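Local coordinates for putative flagellar protein FliS (Parabacteroides merdae ATCC 43184, PDB 4YOK) that is of unknown function but joins a transthyretin-like, prealbumin-type N-terminal region to a C-terminal region of the E-set clan, at residues Ser110-Gly113 against Ser114-Asn117; Phe143-Asp146 against Val147-Leu150. All coordinates share one frame; numbering follows the deposited sequence.

Contact 1. Residues Ser110-Gly113 against Ser114-Asn117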
ATOM      1  N   SER A 110       7.118 -13.499  12.417  1.00 21.36           N
ATOM      2  CA  SER A 110       8.119 -13.645  13.473  1.00 22.00           C
ATOM      3  C   SER A 110       9.460 -14.047  12.879  1.00 26.23           C
ATOM      4  O   SER A 110       9.523 -14.468  11.708  1.00 23.86           O
ATOM      5  CB  SER A 110       7.659 -14.676  14.503  1.00 25.72           C
ATOM      6  OG  SER A 110       7.433 -15.924  13.869  1.00 30.80           O
ATOM      7  N   VAL A 111      10.528 -13.928  13.679  1.00 21.86           N
ATOM      8  CA  VAL A 111      11.864 -14.310  13.249  1.00 22.40           C
ATOM      9  C   VAL A 111      12.535 -15.111  14.345  1.00 28.83           C
ATOM     10  O   VAL A 111      12.406 -14.785  15.526  1.00 28.27           O
ATOM     11  CB  VAL A 111      12.803 -13.165  12.752  1.00 26.59           C
ATOM     12  CG1 VAL A 111      12.270 -12.475  11.500  1.00 25.30           C
ATOM     13  CG2 VAL A 111      13.150 -12.152  13.852  1.00 27.74           C
ATOM     14  N   THR A 112      13.259 -16.142  13.943  1.00 28.19           N
ATOM     15  CA  THR A 112      14.129 -16.922  14.815  1.00 28.66           C
ATOM     16  C   THR A 112      15.560 -16.557  14.388  1.00 34.11           C
ATOM     17  O   THR A 112      15.747 -15.600  13.631  1.00 33.84           O
ATOM     18  CB  THR A 112      13.820 -18.429  14.733  1.00 33.43           C
ATOM     19  OG1 THR A 112      14.259 -18.913  13.457  1.00 28.12           O
ATOM     20  CG2 THR A 112      12.348 -18.746  14.986  1.00 31.19           C
ATOM     21  N   GLY A 113      16.552 -17.313  14.839  1.00 32.41           N
ATOM     22  CA  GLY A 113      17.916 -17.093  14.382  1.00 32.85           C
ATOM     23  C   GLY A 113      18.115 -17.629  12.969  1.00 36.30           C
ATOM     24  O   GLY A 113      18.993 -17.160  12.246  1.00 38.44           O
ATOM     25  N   SER A 114      17.267 -18.591  12.552  1.00 28.82           N
ATOM     26  CA  SER A 114      17.362 -19.313  11.288  1.00 26.81           C
ATOM     27  C   SER A 114      16.318 -18.872  10.232  1.00 26.00           C
ATOM     28  O   SER A 114      16.619 -18.917   9.035  1.00 24.66           O
ATOM     29  CB  SER A 114      17.250 -20.817  11.568  1.00 31.77           C
ATOM     30  OG  SER A 114      16.273 -21.567  10.854  1.00 36.70           O
ATOM     31  N   ALA A 115      15.112 -18.451  10.649  1.00 20.58           N
ATOM     32  CA  ALA A 115      14.086 -18.172   9.641  1.00 20.32           C
ATOM     33  C   ALA A 115      13.116 -17.053   9.986  1.00 23.25           C
ATOM     34  O   ALA A 115      12.910 -16.729  11.151  1.00 24.71           O
ATOM     35  CB  ALA A 115      13.271 -19.438   9.422  1.00 20.91           C
HETATM   36  N   MSE A 116      12.509 -16.491   8.940  1.00 18.78           N
HETATM   37  CA  MSE A 116      11.370 -15.607   9.050  1.00 17.01           C
HETATM   38  C   MSE A 116      10.168 -16.489   8.777  1.00 22.40           C
HETATM   39  O   MSE A 116      10.099 -17.117   7.705  1.00 20.16           O
HETATM   40  CB  MSE A 116      11.436 -14.427   8.091  1.00 17.50           C
HETATM   41  CG  MSE A 116      10.119 -13.675   8.078  1.00 21.81           C
HETATM   42 SE   MSE A 116      10.202 -12.125   6.940  0.75 25.15          SE
HETATM   43  CE  MSE A 116       8.434 -11.509   7.278  1.00 21.67           C
ATOM     44  N   ASN A 117       9.274 -16.589   9.761  1.00 18.43           N
ATOM     45  CA  ASN A 117       8.040 -17.375   9.693  1.00 19.74           C
ATOM     46  C   ASN A 117       6.866 -16.428   9.484  1.00 23.97           C
ATOM     47  O   ASN A 117       6.767 -15.398  10.161  1.00 24.63           O
ATOM     48  CB  ASN A 117       7.880 -18.211  10.972  1.00 19.74           C
ATOM     49  CG  ASN A 117       9.035 -19.170  11.166  1.00 38.24           C
ATOM     50  OD1 ASN A 117       9.383 -19.936  10.269  1.00 30.37           O
ATOM     51  ND2 ASN A 117       9.679 -19.138  12.316  1.00 32.67           N
TER
HETATM   52  O   HOH W   1       5.056 -16.161  12.605  1.00 30.46           O
HETATM   53  O   HOH W   2       8.737 -18.084  14.831  1.00 37.94           O
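Thr112 and Ala115 face each other at the end of a tight beta hairpin, where strand 102-111 turns back into strand 115-124, and the turn is organised by a threonine side chain as an ST turn. Gly113 and Ser114 form the bend. With chi1 at 71°, Thr112 OG1 lies between its own backbone N and carbonyl carbon, which turns the hydroxyl oxygen in under the bend. There it accepts from Ser114 N at 3.2 Å and from Ala115 N at 3.0 Å. The backbone is closed in the other direction by Thr112 N, which donates to Ala115 O at 2.9 Å almost straight (172°). The other branch, Thr112 CG2, heads back along the hairpin and crosses the side chain of Asn117 at about a right angle, meeting ND2 at 3.8 Å.

Beyond the turn the ladder is regular. Ser110 and Asn117 make a hydrogen-bonded antiparallel pair through both of their backbone amides, and Val111 and Met116 the adjoining non-hydrogen-bonded pair. The side chains of this second pair share the face that packs on Leu138 of strand 131-139. Val111 CG1 rests on Met116 CB (4.0 Å) as the two chains cross obliquely, and the selenomethionine, with CG anti to the backbone N and the rest of the chain extended, reaches onward to Leu136.

On the opposite face from Val111 and Met116, Ser110 and Asn117 meet through water. Asn117 OD1 is bonded to Ser166 OG on the next strand. Ser110 OG is bonded to two waters: one donates to Asn117 O, and the other, 2.7 Å from Ser110 OG, accepts from Asn117 ND2 at 2.9 Å.

Contact 2. Residues Phe143-Asp146 against Val147-Leu150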
ATOM      1  N   PHE A 143       9.951   1.721   7.312  1.00 16.68           N
ATOM      2  CA  PHE A 143       9.545   1.546   5.905  1.00 16.30           C
ATOM      3  C   PHE A 143       9.986   0.189   5.382  1.00 20.26           C
ATOM      4  O   PHE A 143      11.181  -0.137   5.429  1.00 20.72           O
ATOM      5  CB  PHE A 143      10.135   2.665   5.013  1.00 18.30           C
ATOM      6  CG  PHE A 143       9.517   4.014   5.293  1.00 20.12           C
ATOM      7  CD1 PHE A 143       8.300   4.372   4.715  1.00 23.52           C
ATOM      8  CD2 PHE A 143      10.141   4.920   6.142  1.00 23.12           C
ATOM      9  CE1 PHE A 143       7.723   5.618   4.979  1.00 24.88           C
ATOM     10  CE2 PHE A 143       9.558   6.164   6.413  1.00 26.91           C
ATOM     11  CZ  PHE A 143       8.353   6.507   5.823  1.00 24.79           C
ATOM     12  N   ALA A 144       9.031  -0.600   4.877  1.00 17.50           N
ATOM     13  CA  ALA A 144       9.346  -1.920   4.303  1.00 17.36           C
ATOM     14  C   ALA A 144       8.487  -2.148   3.093  1.00 21.35           C
ATOM     15  O   ALA A 144       7.267  -2.031   3.189  1.00 21.72           O
ATOM     16  CB  ALA A 144       9.123  -3.033   5.333  1.00 18.14           C
ATOM     17  N   ASP A 145       9.102  -2.448   1.947  1.00 16.24           N
ATOM     18  CA  ASP A 145       8.351  -2.759   0.722  1.00 16.27           C
ATOM     19  C   ASP A 145       9.248  -3.561  -0.233  1.00 21.20           C
ATOM     20  O   ASP A 145      10.360  -3.937   0.153  1.00 20.65           O
ATOM     21  CB  ASP A 145       7.756  -1.488   0.064  1.00 17.70           C
ATOM     22  CG  ASP A 145       8.776  -0.408  -0.213  1.00 22.02           C
ATOM     23  OD1 ASP A 145       9.673  -0.646  -1.050  1.00 21.63           O
ATOM     24  OD2 ASP A 145       8.623   0.720   0.343  1.00 22.60           O
ATOM     25  N   ASP A 146       8.759  -3.864  -1.449  1.00 18.85           N
ATOM     26  CA  ASP A 146       9.498  -4.690  -2.410  1.00 21.12           C
ATOM     27  C   ASP A 146      10.869  -4.089  -2.818  1.00 24.68           C
ATOM     28  O   ASP A 146      11.751  -4.844  -3.228  1.00 23.81           O
ATOM     29  CB  ASP A 146       8.646  -4.999  -3.658  1.00 23.33           C
ATOM     30  CG  ASP A 146       8.044  -3.816  -4.391  1.00 29.91           C
ATOM     31  OD1 ASP A 146       8.344  -2.668  -4.021  1.00 23.45           O
ATOM     32  OD2 ASP A 146       7.225  -4.042  -5.305  1.00 44.78           O
ATOM     33  N   VAL A 147      11.051  -2.752  -2.662  1.00 22.08           N
ATOM     34  CA  VAL A 147      12.317  -2.064  -3.009  1.00 23.38           C
ATOM     35  C   VAL A 147      13.079  -1.718  -1.731  1.00 27.06           C
ATOM     36  O   VAL A 147      14.295  -1.848  -1.693  1.00 28.91           O
ATOM     37  CB  VAL A 147      12.059  -0.783  -3.876  1.00 28.39           C
ATOM     38  CG1 VAL A 147      13.352  -0.003  -4.145  1.00 29.95           C
ATOM     39  CG2 VAL A 147      11.367  -1.130  -5.187  1.00 28.15           C
ATOM     40  N   ASN A 148      12.369  -1.254  -0.700  1.00 23.29           N
ATOM     41  CA  ASN A 148      12.962  -0.796   0.547  1.00 22.73           C
ATOM     42  C   ASN A 148      12.937  -1.872   1.577  1.00 22.84           C
ATOM     43  O   ASN A 148      11.952  -2.036   2.272  1.00 22.11           O
ATOM     44  CB  ASN A 148      12.236   0.446   1.064  1.00 25.39           C
ATOM     45  CG  ASN A 148      12.357   1.605   0.134  1.00 41.95           C
ATOM     46  OD1 ASN A 148      11.586   1.737  -0.828  1.00 36.57           O
ATOM     47  ND2 ASN A 148      13.379   2.417   0.357  1.00 31.39           N
ATOM     48  N   ASN A 149      14.033  -2.597   1.698  1.00 18.93           N
ATOM     49  CA  ASN A 149      14.128  -3.668   2.666  1.00 19.43           C
ATOM     50  C   ASN A 149      15.580  -4.091   2.843  1.00 23.50           C
ATOM     51  O   ASN A 149      16.424  -3.785   1.999  1.00 22.68           O
ATOM     52  CB  ASN A 149      13.264  -4.866   2.186  1.00 16.29           C
ATOM     53  CG  ASN A 149      13.726  -5.446   0.864  1.00 28.79           C
ATOM     54  OD1 ASN A 149      14.765  -6.100   0.813  1.00 18.86           O
ATOM     55  ND2 ASN A 149      12.976  -5.231  -0.228  1.00 19.34           N
ATOM     56  N   LEU A 150      15.837  -4.847   3.907  1.00 21.77           N
ATOM     57  CA  LEU A 150      17.121  -5.442   4.246  1.00 24.22           C
ATOM     58  C   LEU A 150      17.165  -6.908   3.790  1.00 25.55           C
ATOM     59  O   LEU A 150      18.242  -7.488   3.602  1.00 26.45           O
ATOM     60  CB  LEU A 150      17.253  -5.345   5.779  1.00 26.48           C
ATOM     61  CG  LEU A 150      18.620  -5.512   6.359  1.00 34.36           C
ATOM     62  CD1 LEU A 150      19.451  -4.270   6.129  1.00 36.65           C
ATOM     63  CD2 LEU A 150      18.519  -5.766   7.851  1.00 38.80           C
TER
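This is a local turn contact of the Asx type, in which Asp145 gathers the amides of Val147 and Asn148 within the long loop between strands 131-139 and 151-155, neighbours in one antiparallel sheet. The turn sits where that loop meets residues of the N-terminal transthyretin-like region, among them Arg26, Thr28 and Gln53.

The carboxylate of Asp145 reaches the amides because chi1 is 54°, which folds CG in over its own backbone toward the residues that follow. One oxygen, OD1, accepts both amides, and its two donors arrive from different directions. Val147 N approaches Asp145 OD1 at 3.0 Å on the anti lone pair, turned away from OD2, whereas Asn148 N meets the same atom at 2.8 Å from well above the carboxylate plane. Asp145 N returns a bond to Asn148 O (2.9 Å), so the two residues are tied by both backbone and side chain. Their side chains lie alongside each other and point the same way; Asn148 CB packs 3.5 Å from Asp145 OD1.

A second side chain, that of Asn149, ties the chain leaving the turn back to its first residue. Asn149 CG also sits between its backbone N and carbonyl carbon (chi1 62°), turning the amide back so that ND2 donates to Asp145 O at 2.9 Å. This bond is nearly straight (169°) and lies close to the plane of both groups.

The remaining carboxylate oxygen, Asp145 OD2, is hydrogen-bonded to Thr28 OG1, and Arg26 NE makes a long, weak ion pair with OD1. In the buried carboxylate, OD1 thus holds the turn while OD2 bonds Thr28, and its negative charge is probably offset by the backbone amides, by Thr28 and, weakly, by Arg26.

Overall arrangement
Contacts 1 and 2 apply one device in two settings: a side-chain oxygen three residues before the end of a bend receives two successive amides, while its own backbone N bonds to the last carbonyl. In contact 1 the oxygen is a hydroxyl and the turn ends a surface hairpin of the three-stranded sheet, with apolar side chains on one face. In contact 2 it belongs to a buried carboxylate in an irregular, partly buried loop of the facing four-stranded sheet, and polar bonds predominate. The centres of contacts 1 and 2 lie 18 Å apart and their nearest atoms about 9 Å apart, so they do not touch. Strand 131-139 relates them, receiving side chains of 110-117 and leading into the loop of 143-150.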